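Putative 2OG-Fe(II) oxygenase family protein (Caulobacter crescentus CB15, PDB 3OOX) is probably an iron(II)-dependent oxygenase that uses 2-oxoglutarate and O2, with predicted activities that release ethene or oxidise L-arginine with release of guanidine. Local coordinates at residues V10-Y15 / T20-E25; Y33-L38 / G206-L211; E147-Y152 / D158-T163. All coordinates share one frame; numbering follows the deposited sequence.

Interaction 1. Residues V10-Y15 / T20-E25; sequences VSFSLY and TRFAQE
Phe22 reaches from one turn of its helix into the bend formed by Val10 to Tyr15, and most of the contact is apolar packing round its ring. The ring CG lies anti to the backbone N (chi1 -176°), which carries the ring off the helix and into the bend. Val10 CG1 meets Phe22 CD1 at 3.8 Å. Phe12 turns an edge to the same ring, with Phe12 CD1 4.0 Å from Phe22 CZ. Near the helix backbone, Leu14 CB packs on Phe22 CB at 3.9 Å.

Tyr15 makes the edge-to-face aromatic pair. Its ring points an edge at the face of Phe22 in an offset T-shaped pair, with planes at 89° and centroids 5.9 Å apart. Tyr15 CB also sits over that face as a CH-pi contact, 4.1 Å from the centroid of the Phe22 ring.

The polar groups lie at the margin. Arg21 NE and Glu25 OE2 form a salt bridge of 2.9 Å along the helix. The bond is nearly straight and stays in the guanidinium plane, but it meets the carboxylate from above its plane. Leu14 lays CD1 and CD2 against one guanidinium face, while Val10 touches Glu25 CB and OE1. Within the bend, Ser11 OG accepts from Ser13 N at 3.0 Å, a capping bond in the turn that leads into the short helix. Ser11 OG also bonds to Asp40.

Strand 10-11 pairs with strand 35-39 at the sheet margin. Phe22 touches Leu38 of that strand and Ala148 of helix 127-152, so its ring is packed between the sheet, the N-terminal bend and that long helix.

Interaction 2. Residues Y33-L38 / G206-L211; sequences YGFAVL and GGLEVL
Phe35 and Val210 make the closest side-chain contact between these two segments. The Phe35 ring projects from the start of strand 35-39, and Val210 comes up from strand 208-211. Phe35 CG lies anti to its carbonyl carbon, with chi1 at -87°, turned past its usual staggered value. This places the ring beside strand 208-211, with CD1 and CE1 nearest Val210. Phe35 CD1 is 3.7 Å from Val210 CG2, and Phe35 CE1 is 3.8 Å from the same methyl.

Val210 has the less common valine conformation. Its CG1 sits between the backbone N and the carbonyl carbon (chi1 58°), which leaves CG2 anti to the N and aimed at Phe35. Val210 CG2 also rests 3.7 Å from Tyr33 O. That carbonyl lies at the Phe35 ring edge and accepts a hydrogen bond from Thr246. From the same side of the ring plane as Val210 CG2, but nearer a different ring atom, Leu208 CD2 approaches Phe35 CE2 obliquely and more loosely, at 4.3 Å. With an alanine here instead of Phe35, Val210 CG2 and Leu208 CD2 would probably lose their shared aromatic partner and a gap would open between the strands.

Gly34 leaves the preceding helix with a positive phi of 75°. The chain turns there and enters the strand with Phe35 facing strand 208-211. The ring also makes an edge-to-face pair with His248 and touches Val228 and Asn230.

The two strands belong to different sheets and meet through side chains, without cross-strand backbone bonding. Here an N-terminal strand that extends the larger sheet packs on a strand of the smaller sheet, as in the double-stranded beta-helix (jelly-roll) fold of 2-oxoglutarate and iron(II) oxygenases.

Interaction 3. Residues E147-Y152 / D158-T163; sequences EAIATY and DFFKPT. With EDO (1,2-ethanediol), chain J.
The last residues of helix 127-152 approach a type I beta turn from Asp158 to Lys161, with the CA atoms of Ala150 and Phe159 6.2 Å apart. A short loop reverses the chain between them, and the turn leads into the weakly bonded helix 161-164.

Phe160 carries the contact. Its CG lies anti to the carbonyl carbon (chi1 -72°), and the ring reaches back to the long helix with its CE2 corner. Phe160 CE2 is 3.8 Å from Ala150 CB and 3.7 Å from Ala150 N, which lies near the ring plane at its edge. Ile149 CG2 meets Phe160 CE2 at 4.0 Å, the two side chains crossing at about a right angle. Phe159 offers Ala150 only its CB, because its ring turns away and covers one face of Phe160. Phe159 CD1 stands 3.6 Å above the plane of the Phe160 ring, over its centre.

Leu235 and Leu238 of helix 233-238 also touch Phe160. At exposed Asp158, a 1,2-ethanediol, probably from the crystallisation liquor, binds through both hydroxyls. EDO O1 donates to Asp158 OD1 at 2.7 Å, and EDO O2 donates to Asp158 O at 2.8 Å.

How the interactions relate
From the N terminus, interaction 1 comes first and closes a short loop between strand 10-11 and helix 19-33. That helix is followed, after Gly34, by strand 35-39, where interaction 2 opens. Interaction 2 closes only at 206-211, a loop of 167 residues that joins the two main sheets. Interaction 3 falls within this span as a local turn at the end of helix 127-152. No two of the loops cross. Interaction 1 is the hub: Val10 N bonds to Val37 O, and Tyr15 OH bonds to Glu147 OE2. Interactions 2 and 3 do not touch, their nearest atoms being about 8 Å apart.

Interaction 1. Residues V10-Y15 / T20-E25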
loop_
_atom_site.group_PDB
_atom_site.type_symbol
_atom_site.label_atom_id
_atom_site.label_comp_id
_atom_site.label_asym_id
_atom_site.label_seq_id
_atom_site.Cartn_x
_atom_site.Cartn_y
_atom_site.Cartn_z
ATOM N N VAL A 10 7.971 -5.920 -14.778
ATOM C CA VAL A 10 8.042 -7.377 -14.903
ATOM C C VAL A 10 6.619 -7.838 -15.202
ATOM O O VAL A 10 5.699 -7.510 -14.488
ATOM C CB VAL A 10 8.558 -8.038 -13.616
ATOM C CG1 VAL A 10 8.574 -9.606 -13.715
ATOM C CG2 VAL A 10 9.960 -7.514 -13.246
ATOM N N SER A 11 6.423 -8.578 -16.301
ATOM C CA SER A 11 5.086 -8.984 -16.688
ATOM C C SER A 11 4.533 -10.090 -15.788
ATOM O O SER A 11 5.165 -11.127 -15.622
ATOM C CB SER A 11 5.055 -9.479 -18.143
ATOM O OG SER A 11 3.745 -9.906 -18.456
ATOM N N PHE A 12 3.329 -9.855 -15.285
ATOM C CA PHE A 12 2.584 -10.864 -14.557
ATOM C C PHE A 12 2.327 -12.115 -15.426
ATOM O O PHE A 12 2.061 -13.172 -14.885
ATOM C CB PHE A 12 1.284 -10.287 -13.993
ATOM C CG PHE A 12 0.518 -11.259 -13.153
ATOM C CD1 PHE A 12 1.022 -11.686 -11.930
ATOM C CD2 PHE A 12 -0.669 -11.784 -13.591
ATOM C CE1 PHE A 12 0.325 -12.611 -11.154
ATOM C CE2 PHE A 12 -1.355 -12.728 -12.828
ATOM C CZ PHE A 12 -0.864 -13.124 -11.621
ATOM N N SER A 13 2.425 -12.015 -16.749
ATOM C CA SER A 13 2.243 -13.206 -17.594
ATOM C C SER A 13 3.276 -14.293 -17.231
ATOM O O SER A 13 3.028 -15.497 -17.429
ATOM C CB SER A 13 2.324 -12.809 -19.075
ATOM O OG SER A 13 3.638 -12.424 -19.414
ATOM N N LEU A 14 4.418 -13.884 -16.675
ATOM C CA LEU A 14 5.453 -14.805 -16.266
ATOM C C LEU A 14 5.083 -15.624 -15.031
ATOM O O LEU A 14 5.696 -16.656 -14.786
ATOM C CB LEU A 14 6.792 -14.091 -16.028
ATOM C CG LEU A 14 7.382 -13.397 -17.264
ATOM C CD1 LEU A 14 8.616 -12.597 -16.842
ATOM C CD2 LEU A 14 7.728 -14.321 -18.454
ATOM N N TYR A 15 4.119 -15.161 -14.232
ATOM C CA TYR A 15 3.711 -15.896 -13.035
ATOM C C TYR A 15 3.313 -17.334 -13.399
ATOM O O TYR A 15 3.764 -18.264 -12.742
ATOM C CB TYR A 15 2.585 -15.141 -12.321
ATOM C CG TYR A 15 1.969 -15.882 -11.145
ATOM C CD1 TYR A 15 2.478 -15.739 -9.864
ATOM C CD2 TYR A 15 0.862 -16.700 -11.326
ATOM C CE1 TYR A 15 1.886 -16.434 -8.776
ATOM C CE2 TYR A 15 0.265 -17.361 -10.267
ATOM C CZ TYR A 15 0.774 -17.236 -9.003
ATOM O OH TYR A 15 0.167 -17.948 -7.962
ATOM N N THR A 20 9.790 -19.202 -12.167
ATOM C CA THR A 20 11.167 -19.043 -11.689
ATOM C C THR A 20 11.765 -17.701 -12.121
ATOM O O THR A 20 12.396 -17.003 -11.315
ATOM C CB THR A 20 12.048 -20.221 -12.178
ATOM O OG1 THR A 20 11.561 -21.415 -11.557
ATOM C CG2 THR A 20 13.525 -20.020 -11.788
ATOM N N ARG A 21 11.570 -17.326 -13.376
ATOM C CA ARG A 21 12.008 -16.020 -13.842
ATOM C C ARG A 21 11.234 -14.834 -13.196
ATOM O O ARG A 21 11.833 -13.799 -12.852
ATOM C CB ARG A 21 11.896 -15.980 -15.362
ATOM C CG ARG A 21 12.100 -14.621 -15.983
ATOM C CD ARG A 21 12.025 -14.727 -17.480
ATOM N NE ARG A 21 11.968 -13.395 -18.079
ATOM C CZ ARG A 21 11.457 -13.117 -19.274
ATOM N NH1 ARG A 21 10.978 -14.091 -20.056
ATOM N NH2 ARG A 21 11.426 -11.855 -19.686
ATOM N N PHE A 22 9.915 -14.993 -13.056
ATOM C CA PHE A 22 9.067 -14.016 -12.392
ATOM C C PHE A 22 9.618 -13.681 -11.004
ATOM O O PHE A 22 9.834 -12.513 -10.675
ATOM C CB PHE A 22 7.630 -14.557 -12.295
ATOM C CG PHE A 22 6.628 -13.581 -11.696
ATOM C CD1 PHE A 22 6.306 -12.390 -12.355
ATOM C CD2 PHE A 22 5.984 -13.878 -10.507
ATOM C CE1 PHE A 22 5.385 -11.528 -11.827
ATOM C CE2 PHE A 22 5.069 -13.000 -9.981
ATOM C CZ PHE A 22 4.775 -11.825 -10.655
ATOM N N ALA A 23 9.838 -14.706 -10.194
ATOM C CA ALA A 23 10.349 -14.535 -8.840
ATOM C C ALA A 23 11.740 -13.895 -8.830
ATOM O O ALA A 23 11.992 -12.976 -8.060
ATOM C CB ALA A 23 10.353 -15.877 -8.092
ATOM N N GLN A 24 12.641 -14.334 -9.693
ATOM C CA GLN A 24 13.966 -13.683 -9.774
ATOM C C GLN A 24 13.897 -12.198 -10.153
ATOM O O GLN A 24 14.539 -11.368 -9.511
ATOM C CB GLN A 24 14.875 -14.402 -10.775
ATOM C CG GLN A 24 16.270 -13.761 -10.959
ATOM C CD GLN A 24 17.071 -13.599 -9.660
ATOM O OE1 GLN A 24 17.028 -14.448 -8.761
ATOM N NE2 GLN A 24 17.821 -12.498 -9.571
ATOM N N GLU A 25 13.166 -11.865 -11.215
ATOM C CA GLU A 25 13.101 -10.463 -11.682
ATOM C C GLU A 25 12.376 -9.554 -10.693
ATOM O O GLU A 25 12.865 -8.457 -10.372
ATOM C CB GLU A 25 12.452 -10.376 -13.050
ATOM C CG GLU A 25 13.255 -11.037 -14.144
ATOM C CD GLU A 25 12.686 -10.805 -15.514
ATOM O OE1 GLU A 25 11.726 -10.032 -15.658
ATOM O OE2 GLU A 25 13.231 -11.395 -16.468
#

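Interaction 2. Residues Y33-L38 / G206-L211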
loop_
_atom_site.group_PDB
_atom_site.type_symbol
_atom_site.label_atom_id
_atom_site.label_comp_id
_atom_site.label_asym_id
_atom_site.label_seq_id
_atom_site.Cartn_x
_atom_site.Cartn_y
_atom_site.Cartn_z
ATOM N N TYR A 33 15.728 -1.790 -4.836
ATOM C CA TYR A 33 15.028 -0.500 -4.741
ATOM C C TYR A 33 13.952 -0.450 -3.645
ATOM O O TYR A 33 13.467 0.639 -3.333
ATOM C CB TYR A 33 14.335 -0.161 -6.055
ATOM C CG TYR A 33 15.272 0.084 -7.223
ATOM C CD1 TYR A 33 16.126 1.176 -7.217
ATOM C CD2 TYR A 33 15.287 -0.769 -8.332
ATOM C CE1 TYR A 33 17.002 1.412 -8.280
ATOM C CE2 TYR A 33 16.157 -0.532 -9.404
ATOM C CZ TYR A 33 16.998 0.552 -9.358
ATOM O OH TYR A 33 17.866 0.792 -10.422
ATOM N N GLY A 34 13.572 -1.612 -3.105
ATOM C CA GLY A 34 12.413 -1.737 -2.234
ATOM C C GLY A 34 11.080 -1.679 -2.966
ATOM O O GLY A 34 10.032 -1.705 -2.333
ATOM N N PHE A 35 11.133 -1.660 -4.292
ATOM C CA PHE A 35 9.987 -1.430 -5.184
ATOM C C PHE A 35 10.095 -2.351 -6.390
ATOM O O PHE A 35 11.201 -2.649 -6.833
ATOM C CB PHE A 35 9.950 0.012 -5.714
ATOM C CG PHE A 35 9.226 1.000 -4.815
ATOM C CD1 PHE A 35 9.862 1.542 -3.707
ATOM C CD2 PHE A 35 7.925 1.389 -5.073
ATOM C CE1 PHE A 35 9.221 2.421 -2.887
ATOM C CE2 PHE A 35 7.290 2.308 -4.268
ATOM C CZ PHE A 35 7.956 2.829 -3.170
ATOM N N ALA A 36 8.943 -2.712 -6.955
ATOM C CA ALA A 36 8.870 -3.398 -8.242
ATOM C C ALA A 36 7.662 -2.886 -8.995
ATOM O O ALA A 36 6.707 -2.383 -8.395
ATOM C CB ALA A 36 8.779 -4.900 -8.041
ATOM N N VAL A 37 7.706 -3.024 -10.319
ATOM C CA VAL A 37 6.605 -2.637 -11.175
ATOM C C VAL A 37 6.138 -3.887 -11.887
ATOM O O VAL A 37 6.957 -4.567 -12.529
ATOM C CB VAL A 37 7.008 -1.565 -12.218
ATOM C CG1 VAL A 37 5.807 -1.217 -13.133
ATOM C CG2 VAL A 37 7.571 -0.304 -11.494
ATOM N N LEU A 38 4.846 -4.163 -11.768
ATOM C CA LEU A 38 4.205 -5.376 -12.298
ATOM C C LEU A 38 3.231 -4.979 -13.403
ATOM O O LEU A 38 2.273 -4.252 -13.171
ATOM C CB LEU A 38 3.468 -6.113 -11.181
ATOM C CG LEU A 38 2.773 -7.412 -11.572
ATOM C CD1 LEU A 38 3.837 -8.429 -11.811
ATOM C CD2 LEU A 38 1.874 -7.886 -10.445
ATOM N N GLY A 206 2.068 9.907 -12.291
ATOM C CA GLY A 206 1.608 10.323 -10.962
ATOM C C GLY A 206 2.623 11.005 -10.080
ATOM O O GLY A 206 2.269 11.377 -8.960
ATOM N N GLY A 207 3.881 11.112 -10.507
ATOM C CA GLY A 207 4.917 11.761 -9.684
ATOM C C GLY A 207 5.528 10.968 -8.526
ATOM O O GLY A 207 6.180 11.537 -7.631
ATOM N N LEU A 208 5.361 9.650 -8.550
ATOM C CA LEU A 208 5.953 8.802 -7.510
ATOM C C LEU A 208 7.456 8.727 -7.689
ATOM O O LEU A 208 7.958 8.539 -8.800
ATOM C CB LEU A 208 5.352 7.394 -7.559
ATOM C CG LEU A 208 5.879 6.376 -6.540
ATOM C CD1 LEU A 208 5.562 6.720 -5.060
ATOM C CD2 LEU A 208 5.300 4.998 -6.895
ATOM N N GLU A 209 8.194 8.899 -6.591
ATOM C CA GLU A 209 9.627 8.793 -6.615
ATOM C C GLU A 209 10.121 7.992 -5.419
ATOM O O GLU A 209 9.542 8.083 -4.337
ATOM C CB GLU A 209 10.259 10.170 -6.587
ATOM C CG GLU A 209 9.814 11.063 -7.748
ATOM C CD GLU A 209 10.576 12.367 -7.834
ATOM O OE1 GLU A 209 11.134 12.807 -6.791
ATOM O OE2 GLU A 209 10.598 12.973 -8.958
ATOM N N VAL A 210 11.185 7.213 -5.613
ATOM C CA VAL A 210 11.812 6.461 -4.527
ATOM C C VAL A 210 13.186 7.031 -4.240
ATOM O O VAL A 210 13.931 7.359 -5.162
ATOM C CB VAL A 210 11.932 4.952 -4.846
ATOM C CG1 VAL A 210 12.729 4.670 -6.138
ATOM C CG2 VAL A 210 12.509 4.161 -3.653
ATOM N N LEU A 211 13.532 7.141 -2.955
ATOM C CA LEU A 211 14.855 7.597 -2.601
ATOM C C LEU A 211 15.867 6.464 -2.754
ATOM O O LEU A 211 15.774 5.415 -2.063
ATOM C CB LEU A 211 14.843 8.122 -1.159
ATOM C CG LEU A 211 16.138 8.758 -0.677
ATOM C CD1 LEU A 211 16.390 10.068 -1.433
ATOM C CD2 LEU A 211 16.043 9.024 0.821
#

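Interaction 3. Residues E147-Y152 / D158-T163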
loop_
_atom_site.group_PDB
_atom_site.type_symbol
_atom_site.label_atom_id
_atom_site.label_comp_id
_atom_site.label_asym_id
_atom_site.label_seq_id
_atom_site.Cartn_x
_atom_site.Cartn_y
_atom_site.Cartn_z
ATOM N N GLU A 147 4.217 -14.931 -3.116
ATOM C CA GLU A 147 4.785 -16.218 -3.597
ATOM C C GLU A 147 6.132 -16.035 -4.297
ATOM O O GLU A 147 7.047 -16.822 -4.098
ATOM C CB GLU A 147 3.827 -16.919 -4.534
ATOM C CG GLU A 147 2.549 -17.455 -3.928
ATOM C CD GLU A 147 1.647 -18.040 -5.006
ATOM O OE1 GLU A 147 1.925 -19.173 -5.475
ATOM O OE2 GLU A 147 0.678 -17.377 -5.411
ATOM N N ALA A 148 6.208 -15.023 -5.160
ATOM C CA ALA A 148 7.425 -14.710 -5.863
ATOM C C ALA A 148 8.511 -14.294 -4.871
ATOM O O ALA A 148 9.662 -14.743 -4.959
ATOM C CB ALA A 148 7.172 -13.656 -6.882
ATOM N N ILE A 149 8.155 -13.442 -3.917
ATOM C CA ILE A 149 9.101 -13.026 -2.874
ATOM C C ILE A 149 9.635 -14.232 -2.072
ATOM O O ILE A 149 10.841 -14.344 -1.825
ATOM C CB ILE A 149 8.481 -11.943 -1.954
ATOM C CG1 ILE A 149 8.283 -10.642 -2.759
ATOM C CG2 ILE A 149 9.353 -11.722 -0.745
ATOM C CD1 ILE A 149 7.452 -9.609 -2.001
ATOM N N ALA A 150 8.739 -15.121 -1.680
ATOM C CA ALA A 150 9.116 -16.364 -0.960
ATOM C C ALA A 150 10.126 -17.210 -1.758
ATOM O O ALA A 150 11.188 -17.577 -1.248
ATOM C CB ALA A 150 7.862 -17.157 -0.624
ATOM N N THR A 151 9.834 -17.427 -3.035
ATOM C CA THR A 151 10.748 -18.186 -3.894
ATOM C C THR A 151 12.098 -17.461 -4.048
ATOM O O THR A 151 13.163 -18.083 -4.013
ATOM C CB THR A 151 10.062 -18.471 -5.232
ATOM O OG1 THR A 151 8.955 -19.351 -4.986
ATOM C CG2 THR A 151 11.023 -19.086 -6.238
ATOM N N TYR A 152 12.072 -16.140 -4.186
ATOM C CA TYR A 152 13.301 -15.361 -4.302
ATOM C C TYR A 152 14.180 -15.527 -3.069
ATOM O O TYR A 152 15.432 -15.653 -3.178
ATOM C CB TYR A 152 12.977 -13.888 -4.534
ATOM C CG TYR A 152 14.191 -13.010 -4.670
ATOM C CD1 TYR A 152 14.956 -13.012 -5.837
ATOM C CD2 TYR A 152 14.583 -12.175 -3.613
ATOM C CE1 TYR A 152 16.064 -12.201 -5.963
ATOM C CE2 TYR A 152 15.670 -11.352 -3.741
ATOM C CZ TYR A 152 16.422 -11.379 -4.922
ATOM O OH TYR A 152 17.530 -10.574 -5.056
ATOM N N ASP A 158 4.646 -21.217 -0.902
ATOM C CA ASP A 158 3.481 -20.840 -0.105
ATOM C C ASP A 158 3.802 -20.329 1.302
ATOM O O ASP A 158 2.884 -20.200 2.114
ATOM C CB ASP A 158 2.458 -21.975 -0.017
ATOM C CG ASP A 158 2.953 -23.174 0.768
ATOM O OD1 ASP A 158 4.162 -23.235 1.106
ATOM O OD2 ASP A 158 2.132 -24.090 1.018
ATOM N N PHE A 159 5.060 -19.982 1.551
ATOM C CA PHE A 159 5.491 -19.524 2.891
ATOM C C PHE A 159 4.574 -18.482 3.507
ATOM O O PHE A 159 4.284 -18.528 4.720
ATOM C CB PHE A 159 6.922 -18.988 2.836
ATOM C CG PHE A 159 7.423 -18.421 4.125
ATOM C CD1 PHE A 159 7.204 -17.073 4.457
ATOM C CD2 PHE A 159 8.117 -19.208 5.024
ATOM C CE1 PHE A 159 7.675 -16.558 5.666
ATOM C CE2 PHE A 159 8.574 -18.681 6.220
ATOM C CZ PHE A 159 8.339 -17.359 6.536
ATOM N N PHE A 160 4.200 -17.477 2.715
ATOM C CA PHE A 160 3.474 -16.347 3.262
ATOM C C PHE A 160 2.008 -16.631 3.486
ATOM O O PHE A 160 1.355 -15.865 4.166
ATOM C CB PHE A 160 3.661 -15.103 2.402
ATOM C CG PHE A 160 5.022 -14.528 2.517
ATOM C CD1 PHE A 160 5.411 -13.871 3.687
ATOM C CD2 PHE A 160 5.926 -14.678 1.474
ATOM C CE1 PHE A 160 6.666 -13.373 3.813
ATOM C CE2 PHE A 160 7.201 -14.178 1.594
ATOM C CZ PHE A 160 7.562 -13.516 2.776
ATOM N N LYS A 161 1.476 -17.714 2.918
ATOM C CA LYS A 161 0.034 -17.977 2.974
ATOM C C LYS A 161 -0.571 -17.839 4.399
ATOM O O LYS A 161 -1.494 -17.038 4.589
ATOM C CB LYS A 161 -0.264 -19.356 2.369
ATOM C CG LYS A 161 -1.731 -19.639 2.238
ATOM C CD LYS A 161 -1.991 -21.067 1.785
ATOM C CE LYS A 161 -3.452 -21.277 1.529
ATOM N NZ LYS A 161 -4.182 -21.392 2.827
ATOM N N PRO A 162 -0.068 -18.593 5.415
ATOM C CA PRO A 162 -0.649 -18.439 6.737
ATOM C C PRO A 162 -0.341 -17.093 7.358
ATOM O O PRO A 162 -1.104 -16.639 8.197
ATOM C CB PRO A 162 -0.009 -19.581 7.549
ATOM C CG PRO A 162 1.202 -19.949 6.794
ATOM C CD PRO A 162 0.969 -19.648 5.383
ATOM N N THR A 163 0.760 -16.471 6.942
ATOM C CA THR A 163 1.227 -15.230 7.566
ATOM C C THR A 163 0.337 -14.054 7.241
ATOM O O THR A 163 0.324 -13.114 8.028
ATOM C CB THR A 163 2.672 -14.869 7.170
ATOM O OG1 THR A 163 2.696 -14.267 5.878
ATOM C CG2 THR A 163 3.586 -16.135 7.138
HETATM C C1 EDO J . 4.358 -23.329 4.618
HETATM O O1 EDO J . 5.219 -22.906 3.563
HETATM C C2 EDO J . 3.283 -22.281 4.847
HETATM O O2 EDO J . 2.277 -22.381 3.829
#